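Local coordinates for cytoplasmic protein (Cryptococcus neoformans var. grubii serotype A, PDB 7LPO) that probably hydrolyses steryl beta-glucosides, as a sterylglucosidase of glycoside hydrolase family 5, at residues G302-G306 and M307-Q311; H180-W183 and P184-S188; I367-H371 and G372-I376. One frame throughout, in Å; residues are numbered along the deposited sequence.

Contact 1: G302-G306 and M307-Q311; sequences GMRLG and MGEAQ
Arg304, in the last turn of helix 299-306, meets Gln311 beyond the helix end, the arginine running extended from CG to NE and the glutamine lying across it at about a right angle. Gln311 OE1 comes within 3.4 Å of Arg304 CD and sits at the edge of the guanidinium, near its plane, although the two flat groups are turned 60° apart and no hydrogen bond joins them. Arg304 NH2 bonds instead to the carbonyl oxygen of Ser379. A bend at chi2 (-71°) folds the glutamine amide back on its own chain, where NE2 donates to Ala310 O at 2.6 Å from above the carbonyl plane. The carboxylate of Glu309 is nearly parallel to the guanidinium but does not reach it: Arg304 NE and Glu309 OE1 are 5.3 Å apart, leaving at most a longer-range attraction.

Among the backbone groups, a Schellman motif ends the helix. Glu309 N donates to Arg304 O at 3.1 Å, while Gly308 N bonds to Leu305 O at 2.8 Å. Gly308 supplies the left-handed C-prime residue, its phi of 86° turning the chain out of the helix and on into strand 311-319, which Gln311 begins. Met307 N divides weak bonds between Met303 O and Arg304 O.

Leu305 packs its CD2 branch on the aliphatic part of Gln311, 3.7 Å from CG, and the same methyl also lies 3.2 Å from the carbonyl oxygen Glu309 O. The leucine backbone approaches that carbonyl too, with a CA-H...O contact between Leu305 CA and Glu309 O at 3.5 Å.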
ATOM      1  N   GLY A 302      23.082  -5.588 -15.497  1.00 15.41           N
ATOM      2  CA  GLY A 302      21.891  -5.028 -16.115  1.00 15.36           C
ATOM      3  C   GLY A 302      22.209  -3.901 -17.080  1.00 15.38           C
ATOM      4  O   GLY A 302      21.554  -3.759 -18.116  1.00 15.39           O
ATOM      5  N   MET A 303      23.215  -3.084 -16.747  1.00 19.12           N
ATOM      6  CA  MET A 303      23.671  -2.038 -17.654  1.00 17.06           C
ATOM      7  C   MET A 303      24.253  -2.633 -18.933  1.00 17.48           C
ATOM      8  O   MET A 303      23.980  -2.139 -20.033  1.00 18.47           O
ATOM      9  CB  MET A 303      24.707  -1.160 -16.952  1.00 17.07           C
ATOM     10  CG  MET A 303      24.141  -0.297 -15.823  1.00 19.78           C
ATOM     11  SD  MET A 303      25.430   0.510 -14.838  1.00 17.20           S
ATOM     12  CE  MET A 303      24.444   1.229 -13.522  1.00 21.65           C
ATOM     13  N   ARG A 304      25.070  -3.681 -18.813  1.00 15.58           N
ATOM     14  CA  ARG A 304      25.573  -4.349 -20.010  1.00 15.67           C
ATOM     15  C   ARG A 304      24.429  -4.907 -20.838  1.00 15.66           C
ATOM     16  O   ARG A 304      24.437  -4.813 -22.072  1.00 15.71           O
ATOM     17  CB  ARG A 304      26.533  -5.474 -19.638  1.00 15.73           C
ATOM     18  CG  ARG A 304      27.851  -5.007 -19.043  1.00 17.15           C
ATOM     19  CD  ARG A 304      28.515  -6.164 -18.329  1.00 19.98           C
ATOM     20  NE  ARG A 304      29.744  -5.776 -17.644  1.00 21.78           N
ATOM     21  CZ  ARG A 304      30.266  -6.446 -16.622  1.00 22.71           C
ATOM     22  NH1 ARG A 304      29.654  -7.531 -16.160  1.00 18.57           N
ATOM     23  NH2 ARG A 304      31.394  -6.024 -16.060  1.00 26.94           N
ATOM     24  N   LEU A 305      23.439  -5.506 -20.174  1.00 15.94           N
ATOM     25  CA  LEU A 305      22.260  -5.983 -20.885  1.00 16.31           C
ATOM     26  C   LEU A 305      21.537  -4.832 -21.573  1.00 15.77           C
ATOM     27  O   LEU A 305      21.049  -4.973 -22.698  1.00 15.80           O
ATOM     28  CB  LEU A 305      21.322  -6.697 -19.905  1.00 15.74           C
ATOM     29  CG  LEU A 305      21.764  -8.078 -19.412  1.00 16.29           C
ATOM     30  CD1 LEU A 305      20.852  -8.559 -18.269  1.00 15.86           C
ATOM     31  CD2 LEU A 305      21.754  -9.084 -20.533  1.00 17.30           C
ATOM     32  N   GLY A 306      21.428  -3.690 -20.896  1.00 16.34           N
ATOM     33  CA  GLY A 306      20.770  -2.540 -21.485  1.00 18.26           C
ATOM     34  C   GLY A 306      21.501  -1.963 -22.679  1.00 18.45           C
ATOM     35  O   GLY A 306      20.920  -1.157 -23.413  1.00 18.85           O
ATOM     36  N   MET A 307      22.770  -2.328 -22.867  1.00 15.67           N
ATOM     37  CA  MET A 307      23.518  -2.013 -24.074  1.00 15.75           C
ATOM     38  C   MET A 307      23.515  -3.179 -25.062  1.00 16.03           C
ATOM     39  O   MET A 307      24.296  -3.177 -26.017  1.00 17.46           O
ATOM     40  CB  MET A 307      24.953  -1.619 -23.718  1.00 15.80           C
ATOM     41  CG  MET A 307      25.097  -0.204 -23.169  1.00 20.98           C
ATOM     42  SD  MET A 307      24.478   1.092 -24.292  1.00 23.47           S
ATOM     43  CE  MET A 307      25.528   0.827 -25.718  1.00 21.13           C
ATOM     44  N   GLY A 308      22.648  -4.165 -24.856  1.00 17.10           N
ATOM     45  CA  GLY A 308      22.459  -5.223 -25.814  1.00 17.32           C
ATOM     46  C   GLY A 308      23.409  -6.391 -25.696  1.00 19.76           C
ATOM     47  O   GLY A 308      23.408  -7.254 -26.584  1.00 20.97           O
ATOM     48  N   GLU A 309      24.220  -6.449 -24.641  1.00 19.35           N
ATOM     49  CA  GLU A 309      25.220  -7.497 -24.490  1.00 23.06           C
ATOM     50  C   GLU A 309      24.662  -8.649 -23.664  1.00 21.81           C
ATOM     51  O   GLU A 309      24.132  -8.439 -22.573  1.00 21.53           O
ATOM     52  CB  GLU A 309      26.477  -6.948 -23.820  1.00 29.09           C
ATOM     53  CG  GLU A 309      27.145  -5.824 -24.568  1.00 37.95           C
ATOM     54  CD  GLU A 309      28.340  -5.278 -23.813  1.00 46.88           C
ATOM     55  OE1 GLU A 309      28.806  -5.956 -22.863  1.00 49.79           O
ATOM     56  OE2 GLU A 309      28.806  -4.171 -24.162  1.00 50.08           O
ATOM     57  N   ALA A 310      24.798  -9.864 -24.185  1.00 22.65           N
ATOM     58  CA  ALA A 310      24.324 -11.046 -23.485  1.00 23.58           C
ATOM     59  C   ALA A 310      25.064 -11.226 -22.166  1.00 22.20           C
ATOM     60  O   ALA A 310      26.260 -10.932 -22.054  1.00 20.73           O
ATOM     61  CB  ALA A 310      24.507 -12.285 -24.363  1.00 25.90           C
ATOM     62  N   GLN A 311      24.332 -11.689 -21.154  1.00 23.73           N
ATOM     63  CA  GLN A 311      24.904 -11.937 -19.838  1.00 24.00           C
ATOM     64  C   GLN A 311      24.334 -13.228 -19.270  1.00 25.48           C
ATOM     65  O   GLN A 311      23.201 -13.611 -19.566  1.00 26.07           O
ATOM     66  CB  GLN A 311      24.633 -10.781 -18.856  1.00 23.13           C
ATOM     67  CG  GLN A 311      25.237  -9.451 -19.265  1.00 25.18           C
ATOM     68  CD  GLN A 311      26.743  -9.426 -19.132  1.00 27.19           C
ATOM     69  OE1 GLN A 311      27.276  -9.294 -18.034  1.00 29.69           O
ATOM     70  NE2 GLN A 311      27.437  -9.527 -20.253  1.00 29.18           N
TER

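Contact 2: H180-W183 and P184-S188; sequences HCEW and PSAES
Trp183 and Pro184 are joined by a cis peptide bond, which draws their CA atoms to 3.0 Å and reverses the chain in a type VIa turn spanning Glu182 to Ser185. Pro184 occupies the third position, with psi close to zero (-6°). Glu182 O comes within 3.1 Å of Ser185 N, but the angle is too poor for a hydrogen bond, so this tight bend is held without a cross-turn bond. The turn belongs to the long loop between helices 159-163 and 206-221 and lies at the protein surface, within the sequence range of the family 5 cellulase match.

An aromatic residue followed by a cis-proline is a familiar pairing, and here the indole packs on the pyrrolidine. With CG of Trp183 swung opposite its own backbone N (chi1 176°), the ring lies back over the proline. Pro184 CB stands over the face of the five-membered ring in a CH-pi contact, 4.0 Å from its centroid and only 11° off the normal. The two side chains cross at about a right angle, and Trp183 CD1 also touches Pro184 CD at 3.9 Å. Tyr178 and Phe194 meet the same indole edge-to-face.

Two residues beyond the proline, Ala186 CB rests on the carboxylate end of extended Glu182, 3.8 Å from CD. The carboxylate is buried: OE2 takes a salt bridge to Arg58 and a hydrogen bond from Trp62, and OE1 is hydrogen-bonded to Thr172, an environment that would be expected to keep it ionised. Ser185, directly after the proline, forms an ST motif, its OG accepting from Ser188 N at 3.0 Å.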
ATOM      1  N   HIS A 180       4.091  -8.569 -17.019  1.00 16.48           N
ATOM      2  CA  HIS A 180       3.240  -9.749 -17.011  1.00 14.87           C
ATOM      3  C   HIS A 180       2.779 -10.120 -18.419  1.00 14.99           C
ATOM      4  O   HIS A 180       2.795 -11.297 -18.804  1.00 14.97           O
ATOM      5  CB  HIS A 180       2.040  -9.493 -16.106  1.00 14.80           C
ATOM      6  CG  HIS A 180       1.230 -10.715 -15.831  1.00 14.81           C
ATOM      7  ND1 HIS A 180       0.019 -10.672 -15.174  1.00 14.76           N
ATOM      8  CD2 HIS A 180       1.462 -12.018 -16.112  1.00 14.86           C
ATOM      9  CE1 HIS A 180      -0.462 -11.898 -15.067  1.00 14.78           C
ATOM     10  NE2 HIS A 180       0.397 -12.734 -15.624  1.00 14.84           N
ATOM     11  N   CYS A 181       2.374  -9.133 -19.208  1.00 15.09           N
ATOM     12  CA  CYS A 181       1.819  -9.425 -20.524  1.00 19.68           C
ATOM     13  C   CYS A 181       2.877  -9.783 -21.563  1.00 21.35           C
ATOM     14  O   CYS A 181       2.509 -10.223 -22.656  1.00 21.18           O
ATOM     15  CB  CYS A 181       0.989  -8.236 -21.017  1.00 18.59           C
ATOM     16  SG  CYS A 181       1.962  -6.810 -21.533  1.00 18.28           S
ATOM     17  N   GLU A 182       4.171  -9.628 -21.255  1.00 22.72           N
ATOM     18  CA  GLU A 182       5.239 -10.035 -22.163  1.00 20.07           C
ATOM     19  C   GLU A 182       6.129 -11.096 -21.528  1.00 18.02           C
ATOM     20  O   GLU A 182       7.319 -11.188 -21.838  1.00 16.36           O
ATOM     21  CB  GLU A 182       6.070  -8.828 -22.605  1.00 21.90           C
ATOM     22  CG  GLU A 182       5.246  -7.747 -23.313  1.00 24.65           C
ATOM     23  CD  GLU A 182       6.094  -6.666 -23.988  1.00 26.27           C
ATOM     24  OE1 GLU A 182       7.307  -6.575 -23.705  1.00 27.16           O
ATOM     25  OE2 GLU A 182       5.538  -5.897 -24.807  1.00 26.52           O
ATOM     26  N   TRP A 183       5.571 -11.890 -20.620  1.00 19.97           N
ATOM     27  CA  TRP A 183       6.324 -12.967 -19.991  1.00 21.99           C
ATOM     28  C   TRP A 183       5.931 -14.298 -20.608  1.00 22.76           C
ATOM     29  O   TRP A 183       4.730 -14.561 -20.747  1.00 22.46           O
ATOM     30  CB  TRP A 183       6.061 -13.015 -18.484  1.00 23.58           C
ATOM     31  CG  TRP A 183       6.745 -14.182 -17.855  1.00 23.58           C
ATOM     32  CD1 TRP A 183       6.310 -15.479 -17.830  1.00 25.40           C
ATOM     33  CD2 TRP A 183       8.011 -14.168 -17.188  1.00 25.50           C
ATOM     34  NE1 TRP A 183       7.234 -16.273 -17.192  1.00 27.77           N
ATOM     35  CE2 TRP A 183       8.280 -15.488 -16.779  1.00 27.36           C
ATOM     36  CE3 TRP A 183       8.943 -13.167 -16.900  1.00 26.82           C
ATOM     37  CZ2 TRP A 183       9.439 -15.831 -16.096  1.00 28.69           C
ATOM     38  CZ3 TRP A 183      10.089 -13.508 -16.217  1.00 28.35           C
ATOM     39  CH2 TRP A 183      10.327 -14.828 -15.818  1.00 29.66           C
ATOM     40  N   PRO A 184       6.882 -15.183 -20.960  1.00 24.63           N
ATOM     41  CA  PRO A 184       8.338 -15.025 -20.816  1.00 25.15           C
ATOM     42  C   PRO A 184       8.968 -14.249 -21.963  1.00 28.19           C
ATOM     43  O   PRO A 184      10.152 -13.934 -21.931  1.00 33.17           O
ATOM     44  CB  PRO A 184       8.848 -16.472 -20.799  1.00 25.03           C
ATOM     45  CG  PRO A 184       7.871 -17.214 -21.675  1.00 23.36           C
ATOM     46  CD  PRO A 184       6.524 -16.492 -21.544  1.00 23.19           C
ATOM     47  N   SER A 185       8.175 -13.942 -22.979  1.00 29.71           N
ATOM     48  CA  SER A 185       8.659 -13.154 -24.099  1.00 32.62           C
ATOM     49  C   SER A 185       7.488 -12.421 -24.728  1.00 33.17           C
ATOM     50  O   SER A 185       6.348 -12.887 -24.678  1.00 33.81           O
ATOM     51  CB  SER A 185       9.349 -14.026 -25.152  1.00 35.76           C
ATOM     52  OG  SER A 185       8.386 -14.745 -25.902  1.00 38.91           O
ATOM     53  N   ALA A 186       7.787 -11.261 -25.317  1.00 30.36           N
ATOM     54  CA  ALA A 186       6.776 -10.500 -26.039  1.00 34.19           C
ATOM     55  C   ALA A 186       6.231 -11.276 -27.230  1.00 37.44           C
ATOM     56  O   ALA A 186       5.055 -11.122 -27.584  1.00 38.58           O
ATOM     57  CB  ALA A 186       7.367  -9.166 -26.509  1.00 34.04           C
ATOM     58  N   GLU A 187       7.068 -12.104 -27.862  1.00 44.81           N
ATOM     59  CA  GLU A 187       6.645 -12.813 -29.063  1.00 46.31           C
ATOM     60  C   GLU A 187       5.721 -13.974 -28.736  1.00 47.17           C
ATOM     61  O   GLU A 187       4.870 -14.333 -29.559  1.00 48.20           O
ATOM     62  CB  GLU A 187       7.869 -13.321 -29.827  1.00 48.70           C
ATOM     63  CG  GLU A 187       8.870 -12.237 -30.178  1.00 52.40           C
ATOM     64  CD  GLU A 187      10.073 -12.236 -29.257  1.00 56.52           C
ATOM     65  OE1 GLU A 187      11.183 -12.576 -29.724  1.00 59.37           O
ATOM     66  OE2 GLU A 187       9.904 -11.892 -28.067  1.00 57.04           O
ATOM     67  N   SER A 188       5.861 -14.568 -27.550  1.00 41.61           N
ATOM     68  CA  SER A 188       5.070 -15.737 -27.162  1.00 40.20           C
ATOM     69  C   SER A 188       4.707 -15.662 -25.687  1.00 36.81           C
ATOM     70  O   SER A 188       5.257 -16.393 -24.851  1.00 36.24           O
ATOM     71  CB  SER A 188       5.821 -17.032 -27.471  1.00 43.92           C
ATOM     72  OG  SER A 188       4.973 -18.151 -27.274  1.00 49.22           O
TER

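Contact 3: I367-H371 and G372-I376; sequences IWAHH and GVWEI
Ala369 O is gripped by two donors: Gly372 N at 2.8 Å, which arrives from well above the carbonyl plane, and a water that donates to it at 3.2 Å. The same water gives its other hydrogen to Trp374 O, 2.8 Å from the water oxygen, and so bridges the end of the short, weakly bonded helix 367-370 to the chain that follows it.

The alanine methyl and the indole of Trp374 also pack together. Trp374 CG lies between its backbone N and carbonyl carbon (chi1 65°), which turns the ring back toward Ala369 at the helix end. Ala369 CB then sits over one face of the five-membered ring as a CH-pi partner, 3.9 Å from the centroid and 22° off the normal. Ile376 CG1 shares that face, and its CD1 also reaches Ala369 CB at 3.8 Å, so two aliphatic groups lie against the indole and against each other. Nearby, Trp368 CB and Val373 CB pack at 4.1 Å; the polar end of Trp368 is taken up by Thr210.

Just past the helix, His371 ND1 donates almost straight (171°) back to Ile367 O at 2.8 Å. The bond lies in the imidazole plane and fixes the rotation of that ring, whose NE2 is hydrogen-bonded to the backbone N of Lys224. Val373 N donates to Trp368 O at 2.9 Å; together with the bond from Gly372 N, and with Gly372 as left-handed C-prime residue, it forms the Schellman motif that ends the helix and leads into the antiparallel pair 374-375 and 380-381.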
ATOM      1  N   ILE A 367      23.158   5.875 -19.993  1.00 19.60           N
ATOM      2  CA  ILE A 367      23.312   7.163 -19.330  1.00 20.12           C
ATOM      3  C   ILE A 367      24.287   7.077 -18.163  1.00 20.16           C
ATOM      4  O   ILE A 367      24.905   8.089 -17.802  1.00 20.31           O
ATOM      5  CB  ILE A 367      21.929   7.686 -18.890  1.00 22.43           C
ATOM      6  CG1 ILE A 367      21.997   9.177 -18.551  1.00 21.35           C
ATOM      7  CG2 ILE A 367      21.381   6.894 -17.707  1.00 23.16           C
ATOM      8  CD1 ILE A 367      22.421  10.059 -19.739  1.00 21.31           C
ATOM      9  N   TRP A 368      24.482   5.886 -17.584  1.00 18.78           N
ATOM     10  CA  TRP A 368      25.415   5.749 -16.467  1.00 15.87           C
ATOM     11  C   TRP A 368      26.851   5.665 -16.955  1.00 15.59           C
ATOM     12  O   TRP A 368      27.752   6.250 -16.342  1.00 16.15           O
ATOM     13  CB  TRP A 368      25.035   4.532 -15.631  1.00 15.47           C
ATOM     14  CG  TRP A 368      23.628   4.660 -15.156  1.00 16.11           C
ATOM     15  CD1 TRP A 368      22.594   3.810 -15.407  1.00 15.36           C
ATOM     16  CD2 TRP A 368      23.087   5.733 -14.372  1.00 15.32           C
ATOM     17  NE1 TRP A 368      21.439   4.288 -14.830  1.00 15.28           N
ATOM     18  CE2 TRP A 368      21.722   5.459 -14.178  1.00 15.94           C
ATOM     19  CE3 TRP A 368      23.629   6.893 -13.814  1.00 15.31           C
ATOM     20  CZ2 TRP A 368      20.896   6.297 -13.440  1.00 15.18           C
ATOM     21  CZ3 TRP A 368      22.811   7.723 -13.090  1.00 15.24           C
ATOM     22  CH2 TRP A 368      21.459   7.424 -12.907  1.00 15.73           C
ATOM     23  N   ALA A 369      27.073   4.977 -18.076  1.00 16.39           N
ATOM     24  CA  ALA A 369      28.362   5.069 -18.751  1.00 17.19           C
ATOM     25  C   ALA A 369      28.664   6.511 -19.130  1.00 15.85           C
ATOM     26  O   ALA A 369      29.806   6.971 -19.016  1.00 16.67           O
ATOM     27  CB  ALA A 369      28.369   4.181 -19.997  1.00 18.96           C
ATOM     28  N   HIS A 370      27.644   7.240 -19.580  1.00 17.86           N
ATOM     29  CA  HIS A 370      27.829   8.621 -19.994  1.00 19.22           C
ATOM     30  C   HIS A 370      28.221   9.517 -18.833  1.00 20.75           C
ATOM     31  O   HIS A 370      28.780  10.591 -19.061  1.00 23.23           O
ATOM     32  CB  HIS A 370      26.548   9.140 -20.644  1.00 23.38           C
ATOM     33  CG  HIS A 370      26.712  10.465 -21.310  1.00 28.05           C
ATOM     34  ND1 HIS A 370      27.667  10.694 -22.274  1.00 29.42           N
ATOM     35  CD2 HIS A 370      26.047  11.631 -21.149  1.00 29.57           C
ATOM     36  CE1 HIS A 370      27.578  11.945 -22.687  1.00 30.04           C
ATOM     37  NE2 HIS A 370      26.610  12.537 -22.012  1.00 30.49           N
ATOM     38  N   HIS A 371      27.932   9.108 -17.602  1.00 18.95           N
ATOM     39  CA  HIS A 371      28.384   9.814 -16.415  1.00 17.49           C
ATOM     40  C   HIS A 371      29.636   9.187 -15.816  1.00 17.71           C
ATOM     41  O   HIS A 371      30.029   9.553 -14.707  1.00 18.23           O
ATOM     42  CB  HIS A 371      27.254   9.866 -15.381  1.00 15.35           C
ATOM     43  CG  HIS A 371      26.203  10.878 -15.709  1.00 16.21           C
ATOM     44  ND1 HIS A 371      25.138  10.601 -16.541  1.00 16.60           N
ATOM     45  CD2 HIS A 371      26.087  12.185 -15.371  1.00 15.27           C
ATOM     46  CE1 HIS A 371      24.398  11.688 -16.680  1.00 15.74           C
ATOM     47  NE2 HIS A 371      24.948  12.661 -15.974  1.00 15.23           N
ATOM     48  N   GLY A 372      30.274   8.258 -16.528  1.00 18.90           N
ATOM     49  CA  GLY A 372      31.539   7.704 -16.092  1.00 19.50           C
ATOM     50  C   GLY A 372      31.448   6.553 -15.115  1.00 21.48           C
ATOM     51  O   GLY A 372      32.469   6.198 -14.516  1.00 22.74           O
ATOM     52  N   VAL A 373      30.269   5.958 -14.932  1.00 19.51           N
ATOM     53  CA  VAL A 373      30.150   4.832 -14.012  1.00 16.35           C
ATOM     54  C   VAL A 373      30.876   3.613 -14.563  1.00 15.60           C
ATOM     55  O   VAL A 373      31.523   2.873 -13.812  1.00 15.62           O
ATOM     56  CB  VAL A 373      28.667   4.529 -13.728  1.00 18.53           C
ATOM     57  CG1 VAL A 373      28.517   3.247 -12.893  1.00 15.42           C
ATOM     58  CG2 VAL A 373      28.023   5.714 -13.023  1.00 18.76           C
ATOM     59  N   TRP A 374      30.765   3.363 -15.869  1.00 16.88           N
ATOM     60  CA  TRP A 374      31.446   2.229 -16.475  1.00 16.69           C
ATOM     61  C   TRP A 374      31.836   2.567 -17.903  1.00 17.98           C
ATOM     62  O   TRP A 374      31.357   3.537 -18.491  1.00 19.48           O
ATOM     63  CB  TRP A 374      30.587   0.960 -16.427  1.00 15.98           C
ATOM     64  CG  TRP A 374      29.319   0.970 -17.219  1.00 15.94           C
ATOM     65  CD1 TRP A 374      28.218   1.745 -16.996  1.00 16.18           C
ATOM     66  CD2 TRP A 374      28.999   0.135 -18.344  1.00 15.98           C
ATOM     67  NE1 TRP A 374      27.240   1.451 -17.916  1.00 16.91           N
ATOM     68  CE2 TRP A 374      27.691   0.464 -18.751  1.00 15.92           C
ATOM     69  CE3 TRP A 374      29.688  -0.859 -19.041  1.00 17.99           C
ATOM     70  CZ2 TRP A 374      27.061  -0.161 -19.822  1.00 15.94           C
ATOM     71  CZ3 TRP A 374      29.064  -1.474 -20.109  1.00 17.12           C
ATOM     72  CH2 TRP A 374      27.764  -1.122 -20.491  1.00 16.64           C
ATOM     73  N   GLU A 375      32.710   1.733 -18.457  1.00 20.63           N
ATOM     74  CA  GLU A 375      33.260   1.914 -19.794  1.00 23.46           C
ATOM     75  C   GLU A 375      32.696   0.843 -20.715  1.00 19.66           C
ATOM     76  O   GLU A 375      32.961  -0.347 -20.517  1.00 18.33           O
ATOM     77  CB  GLU A 375      34.786   1.839 -19.768  1.00 29.19           C
ATOM     78  CG  GLU A 375      35.423   2.065 -21.128  1.00 36.97           C
ATOM     79  CD  GLU A 375      36.937   2.052 -21.077  1.00 44.02           C
ATOM     80  OE1 GLU A 375      37.500   1.390 -20.179  1.00 44.31           O
ATOM     81  OE2 GLU A 375      37.564   2.704 -21.940  1.00 48.70           O
ATOM     82  N   ILE A 376      31.961   1.274 -21.744  1.00 20.67           N
ATOM     83  CA  ILE A 376      31.246   0.337 -22.608  1.00 25.79           C
ATOM     84  C   ILE A 376      32.212  -0.505 -23.438  1.00 30.01           C
ATOM     85  O   ILE A 376      31.963  -1.694 -23.677  1.00 33.99           O
ATOM     86  CB  ILE A 376      30.255   1.101 -23.509  1.00 25.99           C
ATOM     87  CG1 ILE A 376      29.033   1.543 -22.696  1.00 24.92           C
ATOM     88  CG2 ILE A 376      29.840   0.239 -24.689  1.00 27.44           C
ATOM     89  CD1 ILE A 376      28.180   2.578 -23.387  1.00 25.79           C
TER
HETATM   90  O   HOH W   1      32.593   5.630 -19.781  1.00 35.90           O

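How the contacts relate
Contacts 1 and 3 are partly buried helix ends of one design, each closed by a Schellman motif on a glycine, and they touch. Trp374 of contact 3 rests against helix 299-306: its CZ2 lies 3.7 Å from Met303 O, and Met307 and Arg304 also touch its six-membered ring, while Met303 CE reaches Trp368. The two contacts differ in chemistry, contact 1 adding polar side chains near the surface and contact 3 a CH-pi pair and a bridging water. Contact 2 is a surface turn in a separate loop, its centre about 19 Å from that of contact 1 and 30 Å from that of contact 3; it reverses the chain by a cis-proline instead of a capped helix.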